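Local coordinates for putative endo-1,4-beta-xylanase (Bacteroides thetaiotaomicron VPI-5482, PDB 5MSX), which probably hydrolyses glycosidic bonds as a calcium-binding family 43 glycoside hydrolase, consistent with an arabinofuranosidase acting on plant pectin, at residues D79-Y91 / E123-F135. Sequence-based numbering, arbitrary orientation.
With EDO (1,2-ethanediol), chain Q.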
ATOM      1  N   ASP C  79       5.166 -13.503  25.417  1.00 28.73           N
ATOM      2  CA  ASP C  79       4.896 -12.587  26.510  1.00 34.98           C
ATOM      3  C   ASP C  79       3.743 -11.668  26.134  1.00 34.46           C
ATOM      4  O   ASP C  79       3.875 -10.857  25.244  1.00 34.96           O
ATOM      5  CB  ASP C  79       6.151 -11.772  26.849  1.00 39.36           C
ATOM      6  CG  ASP C  79       5.972 -10.890  28.095  1.00 42.79           C
ATOM      7  OD1 ASP C  79       4.848 -10.785  28.637  1.00 46.11           O
ATOM      8  OD2 ASP C  79       6.967 -10.291  28.526  1.00 48.71           O
ATOM      9  N   GLY C  80       2.617 -11.797  26.833  1.00 32.60           N
ATOM     10  CA  GLY C  80       1.437 -10.987  26.559  1.00 31.26           C
ATOM     11  C   GLY C  80       0.716 -11.365  25.271  1.00 31.94           C
ATOM     12  O   GLY C  80       0.978 -12.428  24.667  1.00 29.73           O
ATOM     13  N   THR C  81      -0.204 -10.486  24.871  1.00 29.33           N
ATOM     14  CA  THR C  81      -0.935 -10.625  23.633  1.00 30.44           C
ATOM     15  C   THR C  81      -0.331  -9.679  22.597  1.00 34.90           C
ATOM     16  O   THR C  81       0.368  -8.725  22.958  1.00 34.93           O
ATOM     17  CB  THR C  81      -2.445 -10.378  23.794  1.00 31.85           C
ATOM     18  OG1 THR C  81      -3.089 -10.470  22.516  1.00 32.14           O
ATOM     19  CG2 THR C  81      -2.762  -8.994  24.434  1.00 33.18           C
ATOM     20  N   TYR C  82      -0.566  -9.987  21.317  1.00 33.22           N
ATOM     21  CA  TYR C  82      -0.151  -9.139  20.190  1.00 30.28           C
ATOM     22  C   TYR C  82      -1.351  -8.368  19.640  1.00 29.92           C
ATOM     23  O   TYR C  82      -1.192  -7.580  18.726  1.00 29.86           O
ATOM     24  CB  TYR C  82       0.561  -9.969  19.065  1.00 28.06           C
ATOM     25  CG  TYR C  82      -0.301 -11.031  18.384  1.00 26.18           C
ATOM     26  CD1 TYR C  82      -1.145 -10.715  17.319  1.00 25.38           C
ATOM     27  CD2 TYR C  82      -0.277 -12.353  18.814  1.00 25.96           C
ATOM     28  CE1 TYR C  82      -1.923 -11.688  16.697  1.00 26.11           C
ATOM     29  CE2 TYR C  82      -1.042 -13.325  18.199  1.00 25.48           C
ATOM     30  CZ  TYR C  82      -1.863 -13.001  17.138  1.00 26.09           C
ATOM     31  OH  TYR C  82      -2.631 -13.978  16.564  1.00 25.96           O
ATOM     32  N   PHE C  83      -2.541  -8.589  20.201  1.00 28.99           N
ATOM     33  CA  PHE C  83      -3.781  -8.029  19.672  1.00 29.88           C
ATOM     34  C   PHE C  83      -4.666  -7.592  20.851  1.00 32.25           C
ATOM     35  O   PHE C  83      -5.675  -8.251  21.145  1.00 31.71           O
ATOM     36  CB  PHE C  83      -4.468  -9.101  18.823  1.00 27.89           C
ATOM     37  CG  PHE C  83      -5.431  -8.594  17.784  1.00 27.03           C
ATOM     38  CD1 PHE C  83      -6.166  -7.410  17.936  1.00 29.36           C
ATOM     39  CD2 PHE C  83      -5.685  -9.383  16.672  1.00 26.16           C
ATOM     40  CE1 PHE C  83      -7.082  -7.015  16.963  1.00 28.44           C
ATOM     41  CE2 PHE C  83      -6.596  -8.999  15.703  1.00 27.14           C
ATOM     42  CZ  PHE C  83      -7.306  -7.814  15.853  1.00 28.88           C
ATOM     43  N   PRO C  84      -4.313  -6.453  21.504  1.00 33.55           N
ATOM     44  CA  PRO C  84      -5.023  -5.993  22.716  1.00 33.93           C
ATOM     45  C   PRO C  84      -6.538  -5.958  22.627  1.00 33.82           C
ATOM     46  O   PRO C  84      -7.196  -6.525  23.487  1.00 35.20           O
ATOM     47  CB  PRO C  84      -4.426  -4.605  22.954  1.00 34.11           C
ATOM     48  CG  PRO C  84      -3.019  -4.766  22.487  1.00 34.22           C
ATOM     49  CD  PRO C  84      -3.177  -5.560  21.202  1.00 34.04           C
ATOM     50  N   SER C  85      -7.099  -5.389  21.575  1.00 34.57           N
ATOM     51  CA  SER C  85      -8.553  -5.329  21.484  1.00 35.65           C
ATOM     52  C   SER C  85      -9.267  -6.697  21.443  1.00 37.13           C
ATOM     53  O   SER C  85     -10.442  -6.788  21.806  1.00 36.74           O
ATOM     54  CB  SER C  85      -9.006  -4.446  20.314  1.00 36.49           C
ATOM     55  OG  SER C  85      -8.991  -5.123  19.065  1.00 39.14           O
ATOM     56  N   ALA C  86      -8.583  -7.753  21.005  1.00 34.86           N
ATOM     57  CA  ALA C  86      -9.228  -9.052  20.841  1.00 32.66           C
ATOM     58  C   ALA C  86      -8.862 -10.031  21.936  1.00 32.20           C
ATOM     59  O   ALA C  86      -9.286 -11.183  21.876  1.00 35.65           O
ATOM     60  CB  ALA C  86      -8.869  -9.641  19.480  1.00 33.79           C
ATOM     61  N   ALA C  87      -8.114  -9.577  22.936  1.00 32.00           N
ATOM     62  CA  ALA C  87      -7.505 -10.433  23.955  1.00 34.10           C
ATOM     63  C   ALA C  87      -8.462 -11.292  24.827  1.00 34.36           C
ATOM     64  O   ALA C  87      -8.035 -12.248  25.430  1.00 34.20           O
ATOM     65  CB  ALA C  87      -6.611  -9.603  24.855  1.00 33.99           C
ATOM     66  N   LYS C  88      -9.731 -10.941  24.898  1.00 35.55           N
ATOM     67  CA  LYS C  88     -10.704 -11.717  25.644  1.00 36.94           C
ATOM     68  C   LYS C  88     -11.818 -12.219  24.742  1.00 33.99           C
ATOM     69  O   LYS C  88     -12.831 -12.719  25.216  1.00 36.74           O
ATOM     70  CB  LYS C  88     -11.245 -10.856  26.783  1.00 43.81           C
ATOM     71  CG  LYS C  88     -10.124 -10.151  27.555  1.00 45.71           C
ATOM     72  CD  LYS C  88     -10.537  -9.839  28.976  1.00 53.16           C
ATOM     73  CE  LYS C  88      -9.657  -8.763  29.596  1.00 57.11           C
ATOM     74  NZ  LYS C  88     -10.184  -8.342  30.929  1.00 58.88           N
ATOM     75  N   GLU C  89     -11.613 -12.145  23.433  1.00 28.90           N
ATOM     76  CA  GLU C  89     -12.569 -12.699  22.496  1.00 28.58           C
ATOM     77  C   GLU C  89     -12.153 -14.120  22.227  1.00 26.92           C
ATOM     78  O   GLU C  89     -11.032 -14.486  22.535  1.00 27.09           O
ATOM     79  CB  GLU C  89     -12.575 -11.897  21.180  1.00 29.62           C
ATOM     80  CG  GLU C  89     -12.676 -10.385  21.377  1.00 30.30           C
ATOM     81  CD  GLU C  89     -13.824  -9.991  22.287  1.00 31.86           C
ATOM     82  OE1 GLU C  89     -14.961 -10.421  22.012  1.00 35.33           O
ATOM     83  OE2 GLU C  89     -13.574  -9.266  23.273  1.00 33.91           O
ATOM     84  N   LYS C  90     -13.058 -14.897  21.640  1.00 26.68           N
ATOM     85  CA  LYS C  90     -12.724 -16.216  21.119  1.00 26.08           C
ATOM     86  C   LYS C  90     -11.946 -16.055  19.808  1.00 24.75           C
ATOM     87  O   LYS C  90     -12.422 -15.441  18.880  1.00 26.05           O
ATOM     88  CB  LYS C  90     -13.990 -17.000  20.887  1.00 27.65           C
ATOM     89  CG  LYS C  90     -13.771 -18.488  20.668  1.00 27.55           C
ATOM     90  CD  LYS C  90     -15.107 -19.194  20.557  1.00 28.40           C
ATOM     91  CE  LYS C  90     -15.827 -18.869  19.267  1.00 29.28           C
ATOM     92  NZ  LYS C  90     -16.948 -19.830  19.084  1.00 29.49           N
ATOM     93  N   TYR C  91     -10.744 -16.611  19.762  1.00 23.14           N
ATOM     94  CA  TYR C  91      -9.732 -16.264  18.778  1.00 21.83           C
ATOM     95  C   TYR C  91      -9.231 -17.552  18.115  1.00 20.03           C
ATOM     96  O   TYR C  91      -8.624 -18.368  18.775  1.00 23.01           O
ATOM     97  CB  TYR C  91      -8.588 -15.556  19.494  1.00 22.17           C
ATOM     98  CG  TYR C  91      -7.612 -14.919  18.554  1.00 22.89           C
ATOM     99  CD1 TYR C  91      -7.802 -13.616  18.106  1.00 23.95           C
ATOM    100  CD2 TYR C  91      -6.487 -15.617  18.097  1.00 23.85           C
ATOM    101  CE1 TYR C  91      -6.899 -13.014  17.243  1.00 24.30           C
ATOM    102  CE2 TYR C  91      -5.582 -15.016  17.218  1.00 25.10           C
ATOM    103  CZ  TYR C  91      -5.798 -13.711  16.801  1.00 24.98           C
ATOM    104  OH  TYR C  91      -4.928 -13.075  15.952  1.00 25.77           O
ATOM    105  N   GLU C 123       5.113  -8.555  16.331  1.00 31.82           N
ATOM    106  CA  GLU C 123       4.734  -8.599  17.762  1.00 32.09           C
ATOM    107  C   GLU C 123       3.486  -7.767  18.106  1.00 30.38           C
ATOM    108  O   GLU C 123       3.020  -7.803  19.223  1.00 29.63           O
ATOM    109  CB  GLU C 123       5.903  -8.126  18.634  1.00 33.12           C
ATOM    110  CG  GLU C 123       7.175  -8.982  18.559  1.00 32.04           C
ATOM    111  CD  GLU C 123       8.055  -8.732  17.335  1.00 33.64           C
ATOM    112  OE1 GLU C 123       8.973  -9.557  17.127  1.00 34.02           O
ATOM    113  OE2 GLU C 123       7.823  -7.765  16.564  1.00 30.64           O
ATOM    114  N   GLY C 124       2.941  -7.024  17.153  1.00 30.93           N
ATOM    115  CA  GLY C 124       1.844  -6.114  17.421  1.00 31.57           C
ATOM    116  C   GLY C 124       2.368  -4.840  18.073  1.00 32.53           C
ATOM    117  O   GLY C 124       3.579  -4.635  18.113  1.00 34.04           O
ATOM    118  N   PRO C 125       1.495  -4.000  18.635  1.00 35.23           N
ATOM    119  CA  PRO C 125       0.071  -4.292  18.792  1.00 35.37           C
ATOM    120  C   PRO C 125      -0.675  -4.223  17.474  1.00 34.13           C
ATOM    121  O   PRO C 125      -0.509  -3.266  16.733  1.00 36.95           O
ATOM    122  CB  PRO C 125      -0.417  -3.176  19.730  1.00 35.63           C
ATOM    123  CG  PRO C 125       0.572  -2.074  19.539  1.00 35.81           C
ATOM    124  CD  PRO C 125       1.880  -2.771  19.352  1.00 35.84           C
ATOM    125  N   PHE C 126      -1.469  -5.248  17.192  1.00 30.12           N
ATOM    126  CA  PHE C 126      -2.323  -5.251  16.049  1.00 28.87           C
ATOM    127  C   PHE C 126      -3.601  -4.520  16.396  1.00 30.46           C
ATOM    128  O   PHE C 126      -3.977  -4.474  17.572  1.00 30.66           O
ATOM    129  CB  PHE C 126      -2.611  -6.687  15.594  1.00 27.57           C
ATOM    130  CG  PHE C 126      -1.505  -7.297  14.788  1.00 25.13           C
ATOM    131  CD1 PHE C 126      -0.411  -7.879  15.410  1.00 23.78           C
ATOM    132  CD2 PHE C 126      -1.549  -7.277  13.398  1.00 24.88           C
ATOM    133  CE1 PHE C 126       0.622  -8.435  14.667  1.00 22.75           C
ATOM    134  CE2 PHE C 126      -0.528  -7.855  12.641  1.00 23.20           C
ATOM    135  CZ  PHE C 126       0.558  -8.423  13.275  1.00 23.27           C
ATOM    136  N   LYS C 127      -4.243  -3.932  15.381  1.00 28.33           N
ATOM    137  CA  LYS C 127      -5.560  -3.313  15.529  1.00 30.52           C
ATOM    138  C   LYS C 127      -6.407  -3.686  14.359  1.00 27.61           C
ATOM    139  O   LYS C 127      -5.877  -3.956  13.286  1.00 30.70           O
ATOM    140  CB  LYS C 127      -5.460  -1.780  15.516  1.00 33.49           C
ATOM    141  CG  LYS C 127      -4.745  -1.150  16.680  1.00 35.76           C
ATOM    142  CD  LYS C 127      -4.853   0.369  16.586  1.00 39.16           C
ATOM    143  CE  LYS C 127      -3.572   1.036  17.059  1.00 42.19           C
ATOM    144  NZ  LYS C 127      -3.229   0.676  18.470  1.00 45.53           N
ATOM    145  N   LEU C 128      -7.720  -3.658  14.514  1.00 28.71           N
ATOM    146  CA  LEU C 128      -8.587  -3.801  13.341  1.00 31.08           C
ATOM    147  C   LEU C 128      -8.183  -2.748  12.291  1.00 33.38           C
ATOM    148  O   LEU C 128      -7.872  -1.607  12.637  1.00 26.66           O
ATOM    149  CB  LEU C 128     -10.052  -3.666  13.700  1.00 32.77           C
ATOM    150  CG  LEU C 128     -10.700  -4.858  14.401  1.00 34.06           C
ATOM    151  CD1 LEU C 128     -12.171  -4.586  14.635  1.00 34.09           C
ATOM    152  CD2 LEU C 128     -10.532  -6.119  13.566  1.00 34.49           C
ATOM    153  N   ALA C 129      -8.123  -3.178  11.033  1.00 35.53           N
ATOM    154  CA  ALA C 129      -7.640  -2.347   9.931  1.00 37.63           C
ATOM    155  C   ALA C 129      -8.725  -1.419   9.392  1.00 39.44           C
ATOM    156  O   ALA C 129      -8.410  -0.379   8.826  1.00 37.56           O
ATOM    157  CB  ALA C 129      -7.101  -3.222   8.821  1.00 36.71           C
ATOM    158  N   ARG C 130      -9.981  -1.837   9.555  1.00 39.69           N
ATOM    159  CA  ARG C 130     -11.171  -1.070   9.221  1.00 42.98           C
ATOM    160  C   ARG C 130     -11.997  -0.839  10.476  1.00 40.27           C
ATOM    161  O   ARG C 130     -12.015  -1.692  11.363  1.00 38.82           O
ATOM    162  CB  ARG C 130     -12.062  -1.858   8.259  1.00 46.07           C
ATOM    163  CG  ARG C 130     -11.539  -1.889   6.857  1.00 46.47           C
ATOM    164  CD  ARG C 130     -12.636  -2.068   5.826  1.00 46.40           C
ATOM    165  NE  ARG C 130     -12.569  -3.393   5.243  1.00 44.51           N
ATOM    166  CZ  ARG C 130     -13.249  -4.453   5.649  1.00 46.17           C
ATOM    167  NH1 ARG C 130     -14.106  -4.383   6.667  1.00 47.80           N
ATOM    168  NH2 ARG C 130     -13.069  -5.604   5.012  1.00 44.67           N
ATOM    169  N   GLY C 131     -12.685   0.308  10.536  1.00 38.19           N
ATOM    170  CA  GLY C 131     -13.695   0.575  11.573  1.00 34.97           C
ATOM    171  C   GLY C 131     -13.049   0.871  12.903  1.00 36.24           C
ATOM    172  O   GLY C 131     -11.827   1.038  12.975  1.00 37.71           O
ATOM    173  N   LYS C 132     -13.860   0.935  13.962  1.00 37.19           N
ATOM    174  CA  LYS C 132     -13.337   1.131  15.316  1.00 38.44           C
ATOM    175  C   LYS C 132     -12.667  -0.159  15.808  1.00 37.47           C
ATOM    176  O   LYS C 132     -13.183  -1.267  15.572  1.00 38.76           O
ATOM    177  CB  LYS C 132     -14.457   1.552  16.271  1.00 38.85           C
ATOM    178  N   ASP C 133     -11.519  -0.016  16.471  1.00 35.85           N
ATOM    179  CA  ASP C 133     -10.829  -1.160  17.078  1.00 36.39           C
ATOM    180  C   ASP C 133     -11.558  -1.795  18.304  1.00 34.72           C
ATOM    181  O   ASP C 133     -11.087  -1.709  19.431  1.00 35.11           O
ATOM    182  CB  ASP C 133      -9.382  -0.796  17.462  1.00 34.64           C
ATOM    183  CG  ASP C 133      -8.524  -2.041  17.750  1.00 36.51           C
ATOM    184  OD1 ASP C 133      -8.807  -3.126  17.182  1.00 38.11           O
ATOM    185  OD2 ASP C 133      -7.577  -1.952  18.545  1.00 38.14           O
ATOM    186  N   GLU C 134     -12.684  -2.462  18.068  1.00 36.76           N
ATOM    187  CA  GLU C 134     -13.444  -3.094  19.155  1.00 39.33           C
ATOM    188  C   GLU C 134     -14.338  -4.193  18.626  1.00 38.57           C
ATOM    189  O   GLU C 134     -14.684  -4.198  17.440  1.00 43.08           O
ATOM    190  CB  GLU C 134     -14.293  -2.058  19.895  1.00 41.38           C
ATOM    191  CG  GLU C 134     -15.238  -1.294  18.999  1.00 46.04           C
ATOM    192  CD  GLU C 134     -16.162  -0.372  19.776  1.00 52.96           C
ATOM    193  OE1 GLU C 134     -15.660   0.482  20.544  1.00 52.93           O
ATOM    194  OE2 GLU C 134     -17.396  -0.498  19.602  1.00 58.25           O
ATOM    195  N   PHE C 135     -14.730  -5.099  19.526  1.00 35.36           N
ATOM    196  CA  PHE C 135     -15.511  -6.278  19.163  1.00 34.68           C
ATOM    197  C   PHE C 135     -16.796  -6.363  19.949  1.00 34.82           C
ATOM    198  O   PHE C 135     -16.836  -5.985  21.101  1.00 37.32           O
ATOM    199  CB  PHE C 135     -14.691  -7.563  19.392  1.00 32.16           C
ATOM    200  CG  PHE C 135     -13.491  -7.650  18.500  1.00 29.53           C
ATOM    201  CD1 PHE C 135     -13.625  -8.073  17.178  1.00 29.76           C
ATOM    202  CD2 PHE C 135     -12.248  -7.265  18.952  1.00 28.51           C
ATOM    203  CE1 PHE C 135     -12.520  -8.141  16.339  1.00 29.02           C
ATOM    204  CE2 PHE C 135     -11.139  -7.310  18.108  1.00 28.43           C
ATOM    205  CZ  PHE C 135     -11.285  -7.750  16.801  1.00 27.85           C
TER
HETATM  206  C1  EDO Q 509     -13.512   2.458   7.881  1.00 55.54           C
HETATM  207  O1  EDO Q 509     -12.178   2.407   8.412  1.00 51.14           O
HETATM  208  C2  EDO Q 509     -14.284   3.598   8.543  1.00 54.56           C
HETATM  209  O2  EDO Q 509     -14.441   3.423   9.961  1.00 54.11           O
HETATM  210  O   HOH W   1      -5.905  -3.790  19.421  1.00 31.18           O
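In the glycoside hydrolase family 43 domain, a five-bladed beta-propeller in this family, Phe83 and Ser85 of the loop joining strands 78-79 and 91-92 meet Phe126, directly before strand 127-128, and Asp133 and Phe135, in the loop that follows it; strand 127-128 pairs antiparallel with 113-119. One backbone bond ties the two segments: Phe126 N gives a nearly straight bond (169°) to Tyr82 O at 2.8 Å, just after the cis peptide bond that precedes Pro125. Beside this bond the Tyr82 and Phe126 rings meet obliquely, CD1 of Tyr82 lying 3.5 Å from CD1 of Phe126. The Phe83 ring is clamped between Ala86 CB on one face and Phe126 CB on the other, the latter a CH-pi contact 4.2 Å from the ring centroid.

The polar centre is the Asp133 carboxylate. Its OD1 accepts hydrogen bonds from Ser85 OG at 2.8 Å and, on the opposite face of the carboxylate plane, from Leu128 N at 2.9 Å, so this oxygen is gripped from both faces. OD2 receives a water that also donates to Phe126 O and accepts from Ser85 N, a further, water-mediated bridge between the segments. The Asp133 side chain gets there by setting CG opposite the backbone N (chi1 -165°), which puts the carboxylate between Ser85 OG and Leu128 N. Cutting Asp133 back to an alanine is likely to leave Ser85 OG and Leu128 N without their shared acceptor and the bridging water with one partner fewer.

Farther along, the bent Glu89 side chain crosses the Phe135 ring obliquely, its OE1 hydrogen-bonded to Asn111 ND2, while Ile110 of strand 109-110 touches both residues. The other end of the Phe135 ring presses on the 3-10 turn, its CE2 3.5 Å from Ala86 CB.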